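Long-range contact in iron binding protein FbpA (Mannheimia haemolytica, PDB 1Q35), which binds ferric iron and probably carries it through the periplasm as the solute-binding component of a bacterial iron-uptake system: residues 176-188 / 203-216. Numbering follows the deposited sequence. Where two conformers were deposited one is given.
Sequences GGDRDQVKAIKEG and MLDDEKQKSWAEAA. With FMT (formic acid), chain D.
Lys183 lays its aliphatic chain across the indole of Trp212, the residue that buries more surface than any other between helix 178-187 and the chain of 203-216. CB of Lys183 lies 3.8 Å from the centroid of the Trp212 six-membered ring, 14° off its normal, a CH-pi contact. With CG turned anti to the backbone N (chi1 -175°) and the rest extended, the lysine methylenes run on over the ring as far as CZ2; Gln209 CA covers the opposite face, and this sandwich limits the tilt of the indole. A long apolar stem with a charged end suits this half-exposed place.

The tight part lies deeper. Val182 sets CG1 3.4 Å from the carbonyl O of Trp212 and also against Ala216 CB. Its CB meets Met203 CE at 3.9 Å; a branched residue fills the corner between the end of helix 198-205, helix 210-214 and Ala216, and the flexible thioether bends to follow it. Small Ala215 lets the backbones close in, its CB 3.7 Å from Lys186 CA.

Toward solvent the fit is looser and more polar. Arginine suits this edge: the aliphatic stem of Arg179 packs on the Met203 thioether chain, while its guanidinium reaches a water, which bridges NH1 to Gln209 OE1, and a formate, probably from the crystallisation liquor. Formate O2 accepts hydrogen bonds from the backbone N and from NE of Arg179, the latter near the guanidinium plane. Formate O1 accepts one from Asp178 N.

Helix 178-187 and helix 210-214 cross at 68°, with axes 8.1 Å apart. Beneath them, Val182 and Ile185 touch Tyr106 of strand 96-108 and Ser193 of strand 192-196, while Arg179 packs on Tyr199 of helix 198-205, an iron-binding tyrosine here without its metal, so the N-terminal end of helix 178-187 lies beside the metal site.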
loop_
_atom_site.group_PDB
_atom_site.type_symbol
_atom_site.label_atom_id
_atom_site.label_comp_id
_atom_site.label_asym_id
_atom_site.label_seq_id
_atom_site.Cartn_x
_atom_site.Cartn_y
_atom_site.Cartn_z
ATOM N N GLY A 176 10.788 -8.533 9.158
ATOM C CA GLY A 176 10.065 -9.118 8.049
ATOM C C GLY A 176 9.064 -8.160 7.426
ATOM O O GLY A 176 9.070 -6.961 7.719
ATOM N N GLY A 177 8.218 -8.692 6.554
ATOM C CA GLY A 177 7.158 -7.933 5.917
ATOM C C GLY A 177 5.796 -8.284 6.489
ATOM O O GLY A 177 5.684 -8.877 7.565
ATOM N N ASP A 178 4.749 -7.915 5.765
ATOM C CA ASP A 178 3.390 -8.119 6.255
ATOM C C ASP A 178 3.030 -9.606 6.370
ATOM O O ASP A 178 2.430 -10.026 7.363
ATOM C CB ASP A 178 2.369 -7.424 5.349
ATOM C CG ASP A 178 2.313 -5.923 5.536
ATOM O OD1 ASP A 178 3.015 -5.362 6.402
ATOM O OD2 ASP A 178 1.546 -5.246 4.823
ATOM N N ARG A 179 3.378 -10.399 5.357
ATOM C CA ARG A 179 3.066 -11.835 5.390
ATOM C C ARG A 179 3.767 -12.531 6.551
ATOM O O ARG A 179 3.196 -13.422 7.181
ATOM C CB ARG A 179 3.430 -12.514 4.073
ATOM C CG ARG A 179 2.557 -12.073 2.904
ATOM C CD ARG A 179 3.098 -12.482 1.554
ATOM N NE ARG A 179 4.381 -11.835 1.284
ATOM C CZ ARG A 179 5.229 -12.197 0.328
ATOM N NH1 ARG A 179 4.948 -13.203 -0.486
ATOM N NH2 ARG A 179 6.374 -11.544 0.192
ATOM N N ASP A 180 4.989 -12.108 6.849
ATOM C CA ASP A 180 5.761 -12.702 7.932
ATOM C C ASP A 180 5.063 -12.566 9.283
ATOM O O ASP A 180 5.202 -13.440 10.138
ATOM C CB ASP A 180 7.140 -12.045 8.054
ATOM C CG ASP A 180 8.086 -12.442 6.948
ATOM O OD1 ASP A 180 8.052 -13.608 6.512
ATOM O OD2 ASP A 180 8.914 -11.645 6.466
ATOM N N GLN A 181 4.313 -11.485 9.492
ATOM C CA GLN A 181 3.610 -11.317 10.762
ATOM C C GLN A 181 2.490 -12.337 10.897
ATOM O O GLN A 181 2.190 -12.789 12.005
ATOM C CB GLN A 181 3.028 -9.909 10.946
ATOM C CG GLN A 181 3.896 -8.749 10.498
ATOM C CD GLN A 181 5.282 -8.774 11.103
ATOM O OE1 GLN A 181 5.432 -8.914 12.311
ATOM N NE2 GLN A 181 6.296 -8.621 10.263
ATOM N N VAL A 182 1.856 -12.679 9.781
ATOM C CA VAL A 182 0.796 -13.686 9.780
ATOM C C VAL A 182 1.380 -15.098 9.965
ATOM O O VAL A 182 0.781 -15.940 10.633
ATOM C CB VAL A 182 -0.100 -13.570 8.528
ATOM C CG1 VAL A 182 -1.205 -14.611 8.569
ATOM C CG2 VAL A 182 -0.690 -12.150 8.443
ATOM N N LYS A 183 2.563 -15.357 9.415
ATOM C CA LYS A 183 3.287 -16.585 9.737
ATOM C C LYS A 183 3.509 -16.678 11.243
ATOM O O LYS A 183 3.357 -17.748 11.833
ATOM C CB LYS A 183 4.630 -16.620 9.006
ATOM C CG LYS A 183 5.416 -17.918 9.184
ATOM C CD LYS A 183 6.769 -17.850 8.494
ATOM C CE LYS A 183 7.430 -19.218 8.403
ATOM N NZ LYS A 183 8.877 -19.114 8.062
ATOM N N ALA A 184 3.859 -15.560 11.866
ATOM C CA ALA A 184 4.101 -15.529 13.301
ATOM C C ALA A 184 2.818 -15.796 14.088
ATOM O O ALA A 184 2.868 -16.426 15.134
ATOM C CB ALA A 184 4.724 -14.205 13.710
ATOM N N ILE A 185 1.671 -15.329 13.595
ATOM C CA ILE A 185 0.385 -15.673 14.199
ATOM C C ILE A 185 0.178 -17.189 14.128
ATOM O O ILE A 185 -0.194 -17.832 15.115
ATOM C CB ILE A 185 -0.787 -14.924 13.509
ATOM C CG1 ILE A 185 -0.721 -13.421 13.816
ATOM C CG2 ILE A 185 -2.121 -15.514 13.969
ATOM C CD1 ILE A 185 -1.738 -12.578 13.054
ATOM N N LYS A 186 0.419 -17.768 12.961
ATOM C CA LYS A 186 0.263 -19.210 12.796
ATOM C C LYS A 186 1.133 -19.979 13.798
ATOM O O LYS A 186 0.675 -20.955 14.400
ATOM C CB LYS A 186 0.598 -19.619 11.360
ATOM C CG LYS A 186 0.481 -21.109 11.081
ATOM C CD LYS A 186 1.827 -21.735 10.818
ATOM C CE LYS A 186 1.682 -23.142 10.266
ATOM N NZ LYS A 186 2.938 -23.913 10.459
ATOM N N GLU A 187 2.369 -19.528 13.990
ATOM C CA GLU A 187 3.321 -20.208 14.873
ATOM C C GLU A 187 3.054 -19.972 16.365
ATOM O O GLU A 187 3.623 -20.656 17.209
ATOM C CB GLU A 187 4.750 -19.796 14.521
ATOM C CG GLU A 187 5.200 -20.312 13.164
ATOM C CD GLU A 187 6.590 -19.844 12.769
ATOM O OE1 GLU A 187 7.031 -20.199 11.658
ATOM O OE2 GLU A 187 7.241 -19.126 13.557
ATOM N N GLY A 188 2.191 -19.016 16.694
ATOM C CA GLY A 188 1.821 -18.744 18.071
ATOM C C GLY A 188 2.598 -17.625 18.739
ATOM O O GLY A 188 2.384 -17.353 19.911
ATOM N N MET A 203 -1.508 -15.126 0.148
ATOM C CA MET A 203 -1.114 -16.275 0.972
ATOM C C MET A 203 -2.036 -17.465 0.721
ATOM O O MET A 203 -1.571 -18.597 0.587
ATOM C CB MET A 203 -1.091 -15.907 2.457
ATOM C CG MET A 203 0.077 -15.013 2.833
ATOM S SD MET A 203 0.189 -14.639 4.597
ATOM C CE MET A 203 -1.249 -13.584 4.832
ATOM N N LEU A 204 -3.337 -17.216 0.628
ATOM C CA LEU A 204 -4.298 -18.287 0.366
ATOM C C LEU A 204 -4.037 -18.986 -0.972
ATOM O O LEU A 204 -4.271 -20.190 -1.093
ATOM C CB LEU A 204 -5.731 -17.756 0.402
ATOM C CG LEU A 204 -6.286 -17.438 1.792
ATOM C CD1 LEU A 204 -7.588 -16.652 1.696
ATOM C CD2 LEU A 204 -6.485 -18.723 2.598
ATOM N N ASP A 205 -3.543 -18.237 -1.960
ATOM C CA ASP A 205 -3.264 -18.768 -3.298
ATOM C C ASP A 205 -1.943 -19.538 -3.376
ATOM O O ASP A 205 -1.678 -20.207 -4.376
ATOM C CB ASP A 205 -3.200 -17.629 -4.328
ATOM C CG ASP A 205 -4.561 -17.157 -4.803
ATOM O OD1 ASP A 205 -5.610 -17.751 -4.461
ATOM O OD2 ASP A 205 -4.661 -16.171 -5.567
ATOM N N ASP A 206 -1.105 -19.412 -2.352
ATOM C CA ASP A 206 0.234 -19.998 -2.332
ATOM C C ASP A 206 0.224 -21.267 -1.485
ATOM O O ASP A 206 -0.171 -21.236 -0.327
ATOM C CB ASP A 206 1.226 -18.980 -1.755
ATOM C CG ASP A 206 2.678 -19.317 -2.060
ATOM O OD1 ASP A 206 3.023 -20.513 -2.137
ATOM O OD2 ASP A 206 3.553 -18.443 -2.219
ATOM N N GLU A 207 0.664 -22.383 -2.057
ATOM C CA GLU A 207 0.663 -23.665 -1.350
ATOM C C GLU A 207 1.470 -23.623 -0.051
ATOM O O GLU A 207 1.093 -24.254 0.935
ATOM C CB GLU A 207 1.197 -24.774 -2.261
ATOM C CG GLU A 207 0.236 -25.163 -3.372
ATOM C CD GLU A 207 0.839 -26.164 -4.343
ATOM O OE1 GLU A 207 0.260 -27.260 -4.506
ATOM O OE2 GLU A 207 1.889 -25.857 -4.948
ATOM N N LYS A 208 2.567 -22.871 -0.061
ATOM C CA LYS A 208 3.467 -22.771 1.083
ATOM C C LYS A 208 2.990 -21.802 2.172
ATOM O O LYS A 208 3.428 -21.911 3.315
ATOM C CB LYS A 208 4.850 -22.366 0.614
ATOM N N GLN A 209 2.115 -20.854 1.822
ATOM C CA GLN A 209 1.658 -19.821 2.766
ATOM C C GLN A 209 0.187 -19.919 3.169
ATOM O O GLN A 209 -0.258 -19.207 4.067
ATOM C CB GLN A 209 1.906 -18.431 2.177
ATOM C CG GLN A 209 3.363 -18.154 1.827
ATOM C CD GLN A 209 3.555 -16.798 1.169
ATOM O OE1 GLN A 209 2.582 -16.108 0.857
ATOM N NE2 GLN A 209 4.808 -16.422 0.939
ATOM N N LYS A 210 -0.571 -20.803 2.532
ATOM C CA LYS A 210 -2.007 -20.881 2.779
ATOM C C LYS A 210 -2.302 -21.221 4.244
ATOM O O LYS A 210 -3.262 -20.720 4.812
ATOM C CB LYS A 210 -2.641 -21.906 1.839
ATOM C CG LYS A 210 -4.152 -22.017 1.884
ATOM C CD LYS A 210 -4.636 -23.420 1.490
ATOM C CE LYS A 210 -3.881 -24.034 0.315
ATOM N NZ LYS A 210 -2.858 -25.025 0.767
ATOM N N SER A 211 -1.459 -22.046 4.858
ATOM C CA SER A 211 -1.623 -22.400 6.270
ATOM C C SER A 211 -1.448 -21.192 7.193
ATOM O O SER A 211 -2.030 -21.151 8.279
ATOM C CB SER A 211 -0.655 -23.521 6.682
ATOM O OG SER A 211 0.693 -23.093 6.654
ATOM N N TRP A 212 -0.651 -20.215 6.763
ATOM C CA TRP A 212 -0.492 -18.980 7.528
ATOM C C TRP A 212 -1.823 -18.228 7.564
ATOM O O TRP A 212 -2.311 -17.860 8.631
ATOM C CB TRP A 212 0.592 -18.065 6.946
ATOM C CG TRP A 212 1.926 -18.694 6.648
ATOM C CD1 TRP A 212 2.334 -19.978 6.912
ATOM C CD2 TRP A 212 3.030 -18.048 6.016
ATOM N NE1 TRP A 212 3.621 -20.160 6.469
ATOM C CE2 TRP A 212 4.074 -18.992 5.916
ATOM C CE3 TRP A 212 3.245 -16.759 5.516
ATOM C CZ2 TRP A 212 5.312 -18.686 5.348
ATOM C CZ3 TRP A 212 4.471 -16.454 4.951
ATOM C CH2 TRP A 212 5.490 -17.414 4.871
ATOM N N ALA A 213 -2.409 -18.018 6.387
ATOM C CA ALA A 213 -3.692 -17.332 6.284
ATOM C C ALA A 213 -4.798 -18.090 7.006
ATOM O O ALA A 213 -5.633 -17.480 7.654
ATOM C CB ALA A 213 -4.064 -17.113 4.829
ATOM N N GLU A 214 -4.798 -19.419 6.899
ATOM C CA GLU A 214 -5.831 -20.239 7.527
ATOM C C GLU A 214 -5.822 -20.146 9.052
ATOM O O GLU A 214 -6.846 -20.378 9.686
ATOM C CB GLU A 214 -5.702 -21.702 7.080
ATOM C CG GLU A 214 -6.118 -21.912 5.631
ATOM C CD GLU A 214 -5.715 -23.261 5.058
ATOM O OE1 GLU A 214 -6.293 -23.633 4.017
ATOM O OE2 GLU A 214 -4.831 -23.942 5.621
ATOM N N ALA A 215 -4.673 -19.798 9.627
ATOM C CA ALA A 215 -4.542 -19.609 11.068
ATOM C C ALA A 215 -4.956 -18.215 11.541
ATOM O O ALA A 215 -4.914 -17.942 12.731
ATOM C CB ALA A 215 -3.120 -19.883 11.490
ATOM N N ALA A 216 -5.350 -17.342 10.613
ATOM C CA ALA A 216 -5.638 -15.950 10.934
ATOM C C ALA A 216 -6.987 -15.521 10.377
ATOM O O ALA A 216 -7.528 -16.144 9.463
ATOM C CB ALA A 216 -4.528 -15.043 10.399
HETATM C C FMT D . 5.024 -8.557 2.307
HETATM O O1 FMT D . 5.134 -7.432 2.990
HETATM O O2 FMT D . 4.811 -9.596 2.916
HETATM O O HOH W 1 2.428 -14.317 -1.235
#